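Local structure of outer membrane associated protein (Francisella tularensis subsp. tularensis, 6U83) at residues D54-Y66 with P157-L170. The protein is an outer membrane protein, possibly with porin activity as a whole protein, whose OmpA-like domain is the part described here and holds D-alanine in a pocket. Residues are numbered along the deposited sequence; the frame is centred on the assembly and turned at random.
Sequences DDVTVYLDTKFAY and PRNQRVEASVSAPL. With DAL (D-alanine), chain D.
Gln160 reaches Phe64 through a CG set anti to its carbonyl carbon (chi1 -60°) and a chain extended beyond it, which carries the amide to the backbone of 54-66. There NE2 of Gln160 donates to O of Phe64 at 2.9 Å; the acceptor lies close to the amide plane, while the donor stands somewhat out of the carbonyl plane. In return, N of Phe64 donates a hydrogen bond to O of Gln160, so backbone and side chain of one residue grip both backbone polar atoms of the other. OE1 of Gln160 is hydrogen-bonded to OG of Ser101 and sits at the ring edge of Tyr66, 3.7 Å from CD1 of Tyr66.

Lys63 bends at chi2 (-92°), and its NZ meets a lone pair of Arg158 O, in the carbonyl plane, at 2.8 Å. The same ammonium makes a weak hydrogen bond, part of a salt bridge, to Asp61 OD2, and a hydrogen bond to the backbone O of Asn40.

Strands 55-63 and 161-169 run antiparallel (N-to-C directions 170° apart) as neighbours in the middle of the mixed sheet of the OmpA-like domain, with 46-52 beyond the first and 94-98 beyond the second. Val56, Val58, Leu60 and Thr62 share one face with Val162, Ala164, Val166 and Ala168, and helices 73-89 and 110-130 cover parts of it. Phe64 CE1 packs on Val162 CG2 at 3.7 Å. On the other face OG1 of Thr57 and OG of Ser167 share a hydrogen bond of 2.9 Å.

The D-alanine pocket adjoins the loop end of the pair: CG of Gln160 is 3.2 Å from OXT of D-alanine, and CE1 of Tyr66 is 3.5 Å from CB of the ligand. Ser101, Arg120, Asn113 and Asp67 hydrogen-bond the ligand.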
ATOM      1  N   ASP A  54      17.980  -9.337  -8.388  1.00109.64           N
ATOM      2  CA  ASP A  54      18.284  -7.949  -8.703  1.00106.71           C
ATOM      3  C   ASP A  54      17.014  -7.139  -8.921  1.00 97.98           C
ATOM      4  O   ASP A  54      17.097  -5.956  -9.276  1.00 87.70           O
ATOM      5  CB  ASP A  54      19.189  -7.868  -9.938  1.00125.87           C
ATOM      6  CG  ASP A  54      20.677  -7.731  -9.585  1.00135.67           C
ATOM      7  OD1 ASP A  54      21.177  -6.584  -9.499  1.00134.24           O
ATOM      8  OD2 ASP A  54      21.352  -8.769  -9.399  1.00138.48           O
ATOM      9  N   ASP A  55      15.845  -7.750  -8.721  1.00 97.64           N
ATOM     10  CA  ASP A  55      14.563  -7.065  -8.790  1.00 96.03           C
ATOM     11  C   ASP A  55      14.123  -6.688  -7.382  1.00 91.33           C
ATOM     12  O   ASP A  55      14.186  -7.514  -6.462  1.00 91.06           O
ATOM     13  CB  ASP A  55      13.496  -7.940  -9.452  1.00108.46           C
ATOM     14  CG  ASP A  55      13.888  -8.404 -10.848  1.00124.76           C
ATOM     15  OD1 ASP A  55      13.014  -8.980 -11.538  1.00129.52           O
ATOM     16  OD2 ASP A  55      15.060  -8.214 -11.248  1.00128.15           O
ATOM     17  N   VAL A  56      13.676  -5.448  -7.214  1.00 81.03           N
ATOM     18  CA  VAL A  56      13.200  -4.954  -5.932  1.00 83.44           C
ATOM     19  C   VAL A  56      11.681  -4.843  -6.000  1.00 83.87           C
ATOM     20  O   VAL A  56      11.117  -4.552  -7.061  1.00 80.99           O
ATOM     21  CB  VAL A  56      13.867  -3.611  -5.557  1.00 77.26           C
ATOM     22  CG1 VAL A  56      13.539  -2.523  -6.568  1.00 76.55           C
ATOM     23  CG2 VAL A  56      13.471  -3.184  -4.154  1.00 71.13           C
ATOM     24  N   THR A  57      11.019  -5.126  -4.880  1.00 80.21           N
ATOM     25  CA  THR A  57       9.574  -5.007  -4.767  1.00 72.61           C
ATOM     26  C   THR A  57       9.259  -4.137  -3.566  1.00 74.17           C
ATOM     27  O   THR A  57       9.743  -4.407  -2.461  1.00 68.05           O
ATOM     28  CB  THR A  57       8.898  -6.372  -4.612  1.00 67.25           C
ATOM     29  OG1 THR A  57       9.267  -7.211  -5.711  1.00 70.20           O
ATOM     30  CG2 THR A  57       7.377  -6.207  -4.589  1.00 63.88           C
ATOM     31  N   VAL A  58       8.447  -3.102  -3.780  1.00 70.68           N
ATOM     32  CA  VAL A  58       8.064  -2.175  -2.728  1.00 72.13           C
ATOM     33  C   VAL A  58       6.613  -2.443  -2.372  1.00 65.76           C
ATOM     34  O   VAL A  58       5.765  -2.593  -3.256  1.00 67.20           O
ATOM     35  CB  VAL A  58       8.280  -0.709  -3.150  1.00 70.70           C
ATOM     36  CG1 VAL A  58       7.852   0.232  -2.036  1.00 61.64           C
ATOM     37  CG2 VAL A  58       9.737  -0.462  -3.482  1.00 72.25           C
ATOM     38  N   TYR A  59       6.337  -2.538  -1.081  1.00 64.84           N
ATOM     39  CA  TYR A  59       4.989  -2.716  -0.577  1.00 66.25           C
ATOM     40  C   TYR A  59       4.521  -1.446   0.110  1.00 73.64           C
ATOM     41  O   TYR A  59       5.327  -0.682   0.648  1.00 77.37           O
ATOM     42  CB  TYR A  59       4.913  -3.867   0.416  1.00 67.30           C
ATOM     43  CG  TYR A  59       5.305  -5.170  -0.186  1.00 68.69           C
ATOM     44  CD1 TYR A  59       6.637  -5.550  -0.257  1.00 70.15           C
ATOM     45  CD2 TYR A  59       4.346  -6.028  -0.688  1.00 70.20           C
ATOM     46  CE1 TYR A  59       6.998  -6.758  -0.814  1.00 76.38           C
ATOM     47  CE2 TYR A  59       4.694  -7.233  -1.248  1.00 77.51           C
ATOM     48  CZ  TYR A  59       6.018  -7.594  -1.310  1.00 82.36           C
ATOM     49  OH  TYR A  59       6.357  -8.801  -1.872  1.00 97.32           O
ATOM     50  N   LEU A  60       3.207  -1.242   0.096  1.00 71.52           N
ATOM     51  CA  LEU A  60       2.556  -0.140   0.786  1.00 63.40           C
ATOM     52  C   LEU A  60       1.411  -0.704   1.609  1.00 68.92           C
ATOM     53  O   LEU A  60       0.532  -1.386   1.068  1.00 69.28           O
ATOM     54  CB  LEU A  60       2.034   0.891  -0.207  1.00 61.91           C
ATOM     55  CG  LEU A  60       1.204   2.034   0.341  1.00 62.74           C
ATOM     56  CD1 LEU A  60       2.110   3.157   0.746  1.00 59.46           C
ATOM     57  CD2 LEU A  60       0.199   2.490  -0.713  1.00 63.06           C
ATOM     58  N   ASP A  61       1.427  -0.435   2.915  1.00 64.55           N
ATOM     59  CA  ASP A  61       0.334  -0.821   3.806  1.00 54.71           C
ATOM     60  C   ASP A  61      -0.055   0.429   4.588  1.00 62.84           C
ATOM     61  O   ASP A  61       0.551   0.745   5.615  1.00 74.72           O
ATOM     62  CB  ASP A  61       0.738  -1.984   4.712  1.00 63.41           C
ATOM     63  CG  ASP A  61      -0.439  -2.553   5.478  1.00 81.94           C
ATOM     64  OD1 ASP A  61      -1.506  -1.922   5.463  1.00 87.47           O
ATOM     65  OD2 ASP A  61      -0.311  -3.631   6.092  1.00 95.87           O
ATOM     66  N   THR A  62      -1.053   1.143   4.079  1.00 64.37           N
ATOM     67  CA  THR A  62      -1.591   2.336   4.716  1.00 67.50           C
ATOM     68  C   THR A  62      -2.801   1.951   5.559  1.00 63.48           C
ATOM     69  O   THR A  62      -3.712   1.272   5.072  1.00 61.17           O
ATOM     70  CB  THR A  62      -1.993   3.359   3.651  1.00 79.30           C
ATOM     71  OG1 THR A  62      -0.824   3.842   2.973  1.00 83.12           O
ATOM     72  CG2 THR A  62      -2.727   4.519   4.269  1.00 76.64           C
ATOM     73  N   LYS A  63      -2.810   2.383   6.815  1.00 64.63           N
ATOM     74  CA  LYS A  63      -3.851   2.030   7.767  1.00 61.80           C
ATOM     75  C   LYS A  63      -4.820   3.190   7.945  1.00 64.27           C
ATOM     76  O   LYS A  63      -4.487   4.351   7.693  1.00 62.10           O
ATOM     77  CB  LYS A  63      -3.243   1.654   9.120  1.00 75.06           C
ATOM     78  CG  LYS A  63      -2.173   0.591   9.029  1.00 76.48           C
ATOM     79  CD  LYS A  63      -2.746  -0.790   9.195  1.00 64.23           C
ATOM     80  CE  LYS A  63      -1.860  -1.776   8.489  1.00 62.12           C
ATOM     81  NZ  LYS A  63      -2.278  -3.163   8.751  1.00 75.31           N
ATOM     82  N   PHE A  64      -6.030   2.856   8.400  1.00 48.91           N
ATOM     83  CA  PHE A  64      -7.107   3.815   8.586  1.00 54.23           C
ATOM     84  C   PHE A  64      -7.779   3.615   9.937  1.00 53.23           C
ATOM     85  O   PHE A  64      -7.941   2.482  10.407  1.00 53.11           O
ATOM     86  CB  PHE A  64      -8.189   3.675   7.492  1.00 57.41           C
ATOM     87  CG  PHE A  64      -7.747   4.091   6.129  1.00 55.88           C
ATOM     88  CD1 PHE A  64      -7.072   3.203   5.303  1.00 55.34           C
ATOM     89  CD2 PHE A  64      -8.044   5.361   5.647  1.00 54.87           C
ATOM     90  CE1 PHE A  64      -6.700   3.574   4.021  1.00 58.75           C
ATOM     91  CE2 PHE A  64      -7.666   5.735   4.350  1.00 51.63           C
ATOM     92  CZ  PHE A  64      -6.985   4.839   3.548  1.00 51.83           C
ATOM     93  N   ALA A  65      -8.213   4.723  10.538  1.00 55.59           N
ATOM     94  CA  ALA A  65      -9.026   4.630  11.741  1.00 60.06           C
ATOM     95  C   ALA A  65     -10.418   4.062  11.424  1.00 72.53           C
ATOM     96  O   ALA A  65     -10.872   4.018  10.272  1.00 75.26           O
ATOM     97  CB  ALA A  65      -9.165   6.002  12.402  1.00 59.84           C
ATOM     98  N   TYR A  66     -11.103   3.645  12.481  1.00 65.34           N
ATOM     99  CA  TYR A  66     -12.367   2.946  12.351  1.00 57.58           C
ATOM    100  C   TYR A  66     -13.397   3.797  11.608  1.00 57.28           C
ATOM    101  O   TYR A  66     -13.662   4.946  11.979  1.00 55.07           O
ATOM    102  CB  TYR A  66     -12.854   2.572  13.756  1.00 63.65           C
ATOM    103  CG  TYR A  66     -14.225   1.954  13.795  1.00 65.24           C
ATOM    104  CD1 TYR A  66     -14.401   0.609  13.512  1.00 59.76           C
ATOM    105  CD2 TYR A  66     -15.351   2.718  14.091  1.00 66.23           C
ATOM    106  CE1 TYR A  66     -15.643   0.033  13.546  1.00 63.64           C
ATOM    107  CE2 TYR A  66     -16.618   2.152  14.121  1.00 62.80           C
ATOM    108  CZ  TYR A  66     -16.758   0.806  13.837  1.00 66.40           C
ATOM    109  OH  TYR A  66     -18.005   0.219  13.862  1.00 66.52           O
ATOM    110  N   PRO A 157      -8.316  -3.628  13.931  1.00 71.12           N
ATOM    111  CA  PRO A 157      -8.167  -2.407  13.114  1.00 67.75           C
ATOM    112  C   PRO A 157      -7.048  -2.502  12.095  1.00 66.72           C
ATOM    113  O   PRO A 157      -7.021  -1.711  11.149  1.00 64.26           O
ATOM    114  CB  PRO A 157      -7.867  -1.317  14.158  1.00 65.93           C
ATOM    115  CG  PRO A 157      -8.277  -1.899  15.458  1.00 76.52           C
ATOM    116  CD  PRO A 157      -8.028  -3.367  15.345  1.00 76.18           C
ATOM    117  N   ARG A 158      -6.106  -3.429  12.257  1.00 60.59           N
ATOM    118  CA  ARG A 158      -5.079  -3.546  11.237  1.00 65.31           C
ATOM    119  C   ARG A 158      -5.639  -4.015   9.894  1.00 63.38           C
ATOM    120  O   ARG A 158      -4.985  -3.819   8.864  1.00 64.74           O
ATOM    121  CB  ARG A 158      -3.978  -4.480  11.715  1.00 60.58           C
ATOM    122  CG  ARG A 158      -2.979  -3.808  12.635  1.00 76.75           C
ATOM    123  CD  ARG A 158      -2.030  -4.821  13.254  1.00 73.73           C
ATOM    124  NE  ARG A 158      -2.736  -5.740  14.144  1.00 75.58           N
ATOM    125  CZ  ARG A 158      -2.126  -6.596  14.962  1.00 76.92           C
ATOM    126  NH1 ARG A 158      -2.837  -7.398  15.742  1.00 69.69           N
ATOM    127  NH2 ARG A 158      -0.802  -6.652  14.997  1.00 80.42           N
ATOM    128  N   ASN A 159      -6.821  -4.638   9.871  1.00 57.45           N
ATOM    129  CA  ASN A 159      -7.435  -4.988   8.596  1.00 66.60           C
ATOM    130  C   ASN A 159      -7.938  -3.763   7.838  1.00 66.96           C
ATOM    131  O   ASN A 159      -8.121  -3.829   6.617  1.00 70.19           O
ATOM    132  CB  ASN A 159      -8.569  -5.978   8.835  1.00 65.83           C
ATOM    133  CG  ASN A 159      -8.061  -7.338   9.232  1.00 65.34           C
ATOM    134  OD1 ASN A 159      -7.135  -7.856   8.615  1.00 65.43           O
ATOM    135  ND2 ASN A 159      -8.651  -7.922  10.265  1.00 70.39           N
ATOM    136  N   GLN A 160      -8.152  -2.654   8.543  1.00 57.38           N
ATOM    137  CA  GLN A 160      -8.639  -1.395   7.981  1.00 60.75           C
ATOM    138  C   GLN A 160      -7.491  -0.707   7.248  1.00 62.94           C
ATOM    139  O   GLN A 160      -6.735   0.066   7.851  1.00 65.05           O
ATOM    140  CB  GLN A 160      -9.187  -0.522   9.106  1.00 58.75           C
ATOM    141  CG  GLN A 160     -10.357  -1.150   9.876  1.00 52.67           C
ATOM    142  CD  GLN A 160     -10.548  -0.534  11.270  1.00 60.98           C
ATOM    143  OE1 GLN A 160     -11.411  -0.970  12.031  1.00 67.71           O
ATOM    144  NE2 GLN A 160      -9.739   0.477  11.604  1.00 54.14           N
ATOM    145  N   ARG A 161      -7.361  -0.967   5.935  1.00 53.37           N
ATOM    146  CA  ARG A 161      -6.109  -0.656   5.247  1.00 53.87           C
ATOM    147  C   ARG A 161      -6.264  -0.628   3.728  1.00 59.04           C
ATOM    148  O   ARG A 161      -7.232  -1.139   3.158  1.00 62.36           O
ATOM    149  CB  ARG A 161      -5.031  -1.679   5.594  1.00 54.98           C
ATOM    150  CG  ARG A 161      -5.140  -2.922   4.727  1.00 58.43           C
ATOM    151  CD  ARG A 161      -4.801  -4.156   5.511  1.00 57.12           C
ATOM    152  NE  ARG A 161      -4.733  -5.364   4.697  1.00 53.69           N
ATOM    153  CZ  ARG A 161      -5.751  -6.218   4.574  1.00 64.68           C
ATOM    154  NH1 ARG A 161      -6.898  -5.974   5.204  1.00 57.89           N
ATOM    155  NH2 ARG A 161      -5.633  -7.309   3.815  1.00 59.04           N
ATOM    156  N   VAL A 162      -5.251  -0.043   3.084  1.00 58.29           N
ATOM    157  CA  VAL A 162      -5.034  -0.091   1.647  1.00 56.41           C
ATOM    158  C   VAL A 162      -3.671  -0.717   1.396  1.00 67.63           C
ATOM    159  O   VAL A 162      -2.702  -0.409   2.095  1.00 69.63           O
ATOM    160  CB  VAL A 162      -5.106   1.316   1.020  1.00 55.35           C
ATOM    161  CG1 VAL A 162      -4.386   1.344  -0.301  1.00 55.72           C
ATOM    162  CG2 VAL A 162      -6.528   1.708   0.804  1.00 49.63           C
ATOM    163  N   GLU A 163      -3.593  -1.599   0.406  1.00 70.18           N
ATOM    164  CA  GLU A 163      -2.354  -2.279   0.052  1.00 70.23           C
ATOM    165  C   GLU A 163      -2.046  -2.101  -1.426  1.00 73.69           C
ATOM    166  O   GLU A 163      -2.953  -2.007  -2.261  1.00 81.83           O
ATOM    167  CB  GLU A 163      -2.425  -3.778   0.328  1.00 64.58           C
ATOM    168  CG  GLU A 163      -2.733  -4.163   1.745  1.00 74.42           C
ATOM    169  CD  GLU A 163      -2.628  -5.657   1.920  1.00 82.67           C
ATOM    170  OE1 GLU A 163      -2.511  -6.366   0.886  1.00 78.94           O
ATOM    171  OE2 GLU A 163      -2.654  -6.119   3.081  1.00 86.06           O
ATOM    172  N   ALA A 164      -0.751  -2.109  -1.742  1.00 66.39           N
ATOM    173  CA  ALA A 164      -0.276  -2.108  -3.119  1.00 67.77           C
ATOM    174  C   ALA A 164       1.166  -2.592  -3.134  1.00 73.00           C
ATOM    175  O   ALA A 164       1.896  -2.413  -2.154  1.00 67.86           O
ATOM    176  CB  ALA A 164      -0.368  -0.718  -3.747  1.00 62.55           C
ATOM    177  N   SER A 165       1.568  -3.196  -4.254  1.00 67.48           N
ATOM    178  CA  SER A 165       2.946  -3.614  -4.445  1.00 70.65           C
ATOM    179  C   SER A 165       3.323  -3.469  -5.913  1.00 72.15           C
ATOM    180  O   SER A 165       2.538  -3.803  -6.797  1.00 79.68           O
ATOM    181  CB  SER A 165       3.159  -5.058  -3.972  1.00 80.00           C
ATOM    182  OG  SER A 165       2.228  -5.945  -4.561  1.00 81.74           O
ATOM    183  N   VAL A 166       4.534  -2.966  -6.158  1.00 77.81           N
ATOM    184  CA  VAL A 166       5.090  -2.841  -7.500  1.00 76.33           C
ATOM    185  C   VAL A 166       6.523  -3.364  -7.492  1.00 70.78           C
ATOM    186  O   VAL A 166       7.188  -3.385  -6.455  1.00 77.96           O
ATOM    187  CB  VAL A 166       5.035  -1.381  -8.000  1.00 80.93           C
ATOM    188  CG1 VAL A 166       3.590  -0.941  -8.199  1.00 83.57           C
ATOM    189  CG2 VAL A 166       5.716  -0.466  -7.017  1.00 78.87           C
ATOM    190  N   SER A 167       6.997  -3.792  -8.657  1.00 65.89           N
ATOM    191  CA  SER A 167       8.334  -4.342  -8.799  1.00 68.90           C
ATOM    192  C   SER A 167       9.056  -3.662  -9.947  1.00 73.04           C
ATOM    193  O   SER A 167       8.444  -3.177 -10.897  1.00 82.10           O
ATOM    194  CB  SER A 167       8.308  -5.852  -9.051  1.00 75.03           C
ATOM    195  OG  SER A 167       7.665  -6.508  -7.982  1.00 84.52           O
ATOM    196  N   ALA A 168      10.364  -3.642  -9.852  1.00 71.63           N
ATOM    197  CA  ALA A 168      11.168  -3.043 -10.899  1.00 80.76           C
ATOM    198  C   ALA A 168      12.602  -3.493 -10.700  1.00 89.50           C
ATOM    199  O   ALA A 168      12.991  -3.830  -9.576  1.00 94.37           O
ATOM    200  CB  ALA A 168      11.065  -1.517 -10.869  1.00 76.62           C
ATOM    201  N   PRO A 169      13.407  -3.546 -11.754  1.00 94.25           N
ATOM    202  CA  PRO A 169      14.825  -3.859 -11.572  1.00 94.95           C
ATOM    203  C   PRO A 169      15.508  -2.814 -10.694  1.00 94.53           C
ATOM    204  O   PRO A 169      15.064  -1.667 -10.592  1.00 90.67           O
ATOM    205  CB  PRO A 169      15.374  -3.849 -13.003  1.00 97.42           C
ATOM    206  CG  PRO A 169      14.170  -4.150 -13.871  1.00 95.84           C
ATOM    207  CD  PRO A 169      13.024  -3.483 -13.178  1.00 98.24           C
ATOM    208  N   LEU A 170      16.590  -3.230 -10.037  1.00 90.47           N
ATOM    209  CA  LEU A 170      17.358  -2.297  -9.225  1.00 82.59           C
ATOM    210  C   LEU A 170      18.172  -1.379 -10.123  1.00 79.50           C
ATOM    211  O   LEU A 170      18.818  -1.832 -11.072  1.00 85.22           O
ATOM    212  CB  LEU A 170      18.273  -3.045  -8.260  1.00 93.17           C
ATOM    213  CG  LEU A 170      17.630  -3.327  -6.905  1.00 91.13           C
ATOM    214  CD1 LEU A 170      18.537  -4.173  -6.046  1.00 94.55           C
ATOM    215  CD2 LEU A 170      17.294  -2.013  -6.217  1.00 91.36           C
TER
HETATM  216  N   DAL D 403     -15.314  -2.282   9.549  1.00 51.20           N
HETATM  217  CA  DAL D 403     -14.846  -0.984  10.013  1.00 51.52           C
HETATM  218  CB  DAL D 403     -16.006   0.025  10.046  1.00 54.50           C
HETATM  219  C   DAL D 403     -13.687  -0.443   9.178  1.00 59.08           C
HETATM  220  O   DAL D 403     -13.299   0.710   9.381  1.00 66.34           O
HETATM  221  OXT DAL D 403     -13.120  -1.123   8.301  1.00 60.09           O